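Local atomic coordinates of metallocarboxypeptidase (Trypanosoma cruzi, PDB entry 3DWC), a protein that probably releases C-terminal amino acids other than proline from peptides, with broad specificity, as a metal-dependent carboxypeptidase of the M32 family. Residues His153-Leu158 with Glu369-Asp374. Numbering follows the deposited sequence.
Sequences HPYEAL and ERDLMD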
loop_
_atom_site.group_PDB
_atom_site.type_symbol
_atom_site.label_atom_id
_atom_site.label_comp_id
_atom_site.label_asym_id
_atom_site.label_seq_id
_atom_site.Cartn_x
_atom_site.Cartn_y
_atom_site.Cartn_z
ATOM N N HIS B 153 22.893 13.901 -30.368
ATOM C CA HIS B 153 23.411 14.855 -29.407
ATOM C C HIS B 153 23.099 14.339 -27.977
ATOM O O HIS B 153 21.992 13.876 -27.718
ATOM C CB HIS B 153 22.743 16.207 -29.675
ATOM C CG HIS B 153 23.280 17.324 -28.841
ATOM N ND1 HIS B 153 23.392 17.243 -27.467
ATOM C CD2 HIS B 153 23.744 18.549 -29.185
ATOM C CE1 HIS B 153 23.903 18.367 -26.998
ATOM N NE2 HIS B 153 24.129 19.177 -28.022
ATOM N N PRO B 154 24.085 14.341 -27.063
ATOM C CA PRO B 154 23.817 13.880 -25.685
ATOM C C PRO B 154 22.489 14.329 -25.059
ATOM O O PRO B 154 21.797 13.505 -24.463
ATOM C CB PRO B 154 24.992 14.449 -24.881
ATOM C CG PRO B 154 25.932 15.112 -25.905
ATOM C CD PRO B 154 25.509 14.677 -27.255
ATOM N N TYR B 155 22.151 15.615 -25.191
ATOM C CA TYR B 155 20.897 16.161 -24.659
ATOM C C TYR B 155 19.694 15.521 -25.348
ATOM O O TYR B 155 18.714 15.209 -24.710
ATOM C CB TYR B 155 20.837 17.692 -24.810
ATOM C CG TYR B 155 19.700 18.363 -24.047
ATOM C CD1 TYR B 155 19.409 18.025 -22.732
ATOM C CD2 TYR B 155 18.926 19.333 -24.643
ATOM C CE1 TYR B 155 18.371 18.642 -22.035
ATOM C CE2 TYR B 155 17.874 19.953 -23.956
ATOM C CZ TYR B 155 17.603 19.609 -22.662
ATOM O OH TYR B 155 16.551 20.219 -22.006
ATOM N N GLU B 156 19.771 15.323 -26.651
ATOM C CA GLU B 156 18.743 14.581 -27.355
ATOM C C GLU B 156 18.551 13.167 -26.781
ATOM O O GLU B 156 17.424 12.706 -26.612
ATOM C CB GLU B 156 19.036 14.508 -28.850
ATOM C CG GLU B 156 17.882 13.911 -29.612
ATOM C CD GLU B 156 18.025 14.025 -31.104
ATOM O OE1 GLU B 156 17.690 13.028 -31.786
ATOM O OE2 GLU B 156 18.417 15.111 -31.589
ATOM N N ALA B 157 19.652 12.479 -26.493
ATOM C CA ALA B 157 19.593 11.138 -25.877
ATOM C C ALA B 157 18.873 11.205 -24.535
ATOM O O ALA B 157 18.139 10.271 -24.159
ATOM C CB ALA B 157 21.016 10.537 -25.736
ATOM N N LEU B 158 19.025 12.324 -23.826
ATOM C CA LEU B 158 18.386 12.498 -22.530
ATOM C C LEU B 158 16.894 12.867 -22.665
ATOM O O LEU B 158 16.042 12.301 -21.979
ATOM C CB LEU B 158 19.143 13.508 -21.671
ATOM C CG LEU B 158 20.522 13.054 -21.124
ATOM C CD1 LEU B 158 21.308 14.259 -20.619
ATOM C CD2 LEU B 158 20.394 12.013 -20.010
ATOM N N GLU B 369 19.585 24.125 -19.937
ATOM C CA GLU B 369 19.925 22.699 -20.036
ATOM C C GLU B 369 20.676 22.368 -21.316
ATOM O O GLU B 369 21.723 21.713 -21.306
ATOM C CB GLU B 369 18.653 21.837 -19.944
ATOM C CG GLU B 369 18.108 21.720 -18.542
ATOM C CD GLU B 369 17.086 20.625 -18.397
ATOM O OE1 GLU B 369 16.656 20.034 -19.423
ATOM O OE2 GLU B 369 16.688 20.375 -17.244
ATOM N N ARG B 370 20.109 22.821 -22.421
ATOM C CA ARG B 370 20.730 22.695 -23.737
ATOM C C ARG B 370 22.143 23.306 -23.778
ATOM O O ARG B 370 23.088 22.689 -24.300
ATOM C CB ARG B 370 19.819 23.340 -24.794
ATOM C CG ARG B 370 20.285 23.179 -26.241
ATOM C CD ARG B 370 19.613 24.216 -27.138
ATOM N NE ARG B 370 19.830 25.598 -26.678
ATOM C CZ ARG B 370 19.168 26.675 -27.118
ATOM N NH1 ARG B 370 18.225 26.574 -28.053
ATOM N NH2 ARG B 370 19.456 27.873 -26.624
ATOM N N ASP B 371 22.273 24.506 -23.225
ATOM C CA ASP B 371 23.534 25.251 -23.270
ATOM C C ASP B 371 24.616 24.633 -22.385
ATOM O O ASP B 371 25.803 24.724 -22.712
ATOM C CB ASP B 371 23.324 26.714 -22.866
ATOM C CG ASP B 371 22.718 27.570 -23.989
ATOM O OD1 ASP B 371 22.591 27.077 -25.141
ATOM O OD2 ASP B 371 22.402 28.760 -23.712
ATOM N N LEU B 372 24.225 24.035 -21.266
ATOM C CA LEU B 372 25.191 23.372 -20.369
ATOM C C LEU B 372 25.738 22.099 -21.039
ATOM O O LEU B 372 26.930 21.873 -21.107
ATOM C CB LEU B 372 24.549 23.038 -19.011
ATOM C CG LEU B 372 24.284 24.187 -18.034
ATOM C CD1 LEU B 372 23.260 23.766 -17.010
ATOM C CD2 LEU B 372 25.601 24.672 -17.314
ATOM N N MET B 373 24.827 21.289 -21.542
ATOM C CA MET B 373 25.122 20.064 -22.276
ATOM C C MET B 373 26.051 20.359 -23.482
ATOM O O MET B 373 26.992 19.597 -23.753
ATOM C CB MET B 373 23.768 19.467 -22.742
ATOM C CG MET B 373 23.551 17.969 -22.550
ATOM S SD MET B 373 24.017 17.173 -20.988
ATOM C CE MET B 373 23.588 18.389 -19.772
ATOM N N ASP B 374 25.776 21.472 -24.176
ATOM C CA ASP B 374 26.559 21.970 -25.333
ATOM C C ASP B 374 27.969 22.450 -25.017
ATOM O O ASP B 374 28.792 22.548 -25.917
ATOM C CB ASP B 374 25.867 23.197 -25.971
ATOM C CG ASP B 374 25.173 22.884 -27.281
ATOM O OD1 ASP B 374 25.271 21.730 -27.762
ATOM O OD2 ASP B 374 24.521 23.809 -27.836
#
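One face of the Tyr155 ring rests on the backbone of helix 358-374, Arg370 N and CA lying over it, with CA 4.3 Å from the ring centroid in a CH-pi contact, while the His153 ring meets Asp374 at its edge, close to the ring plane. His153 is the N-cap of helix 154-162, and its ring also bonds to helix 358-374, within the largely helical M32 fold and away from the cobalt site. Histidine suits the cap because its two ring nitrogens can work in opposite senses: ND1 accepts from Tyr155 N at 3.1 Å, and NE2 donates to Asp374 OD1 at 2.8 Å, nearly straight at 177°. These two bonds hold the ring's rotation. A flat, long tyrosine can lie along the partner helix and reach with its hydroxyl to Glu369, one turn before Met373; CG anti to the backbone N (chi1 -169°) sends the ring that way. Between these polar ends, flexible Met373, bent at chi2 and chi3, packs with its CG 3.5 Å from Tyr155 CB and its SD against Leu158 CD1. The buried carboxylate of Glu369 is satisfied by several donors: Gly418 N bonds to OE1 and Trp412 NE1 to OE2. Its OE1 also takes the Tyr155 OH hydrogen bond, 2.6 Å long, on the anti lone pair, the carboxylate standing 89° to the ring.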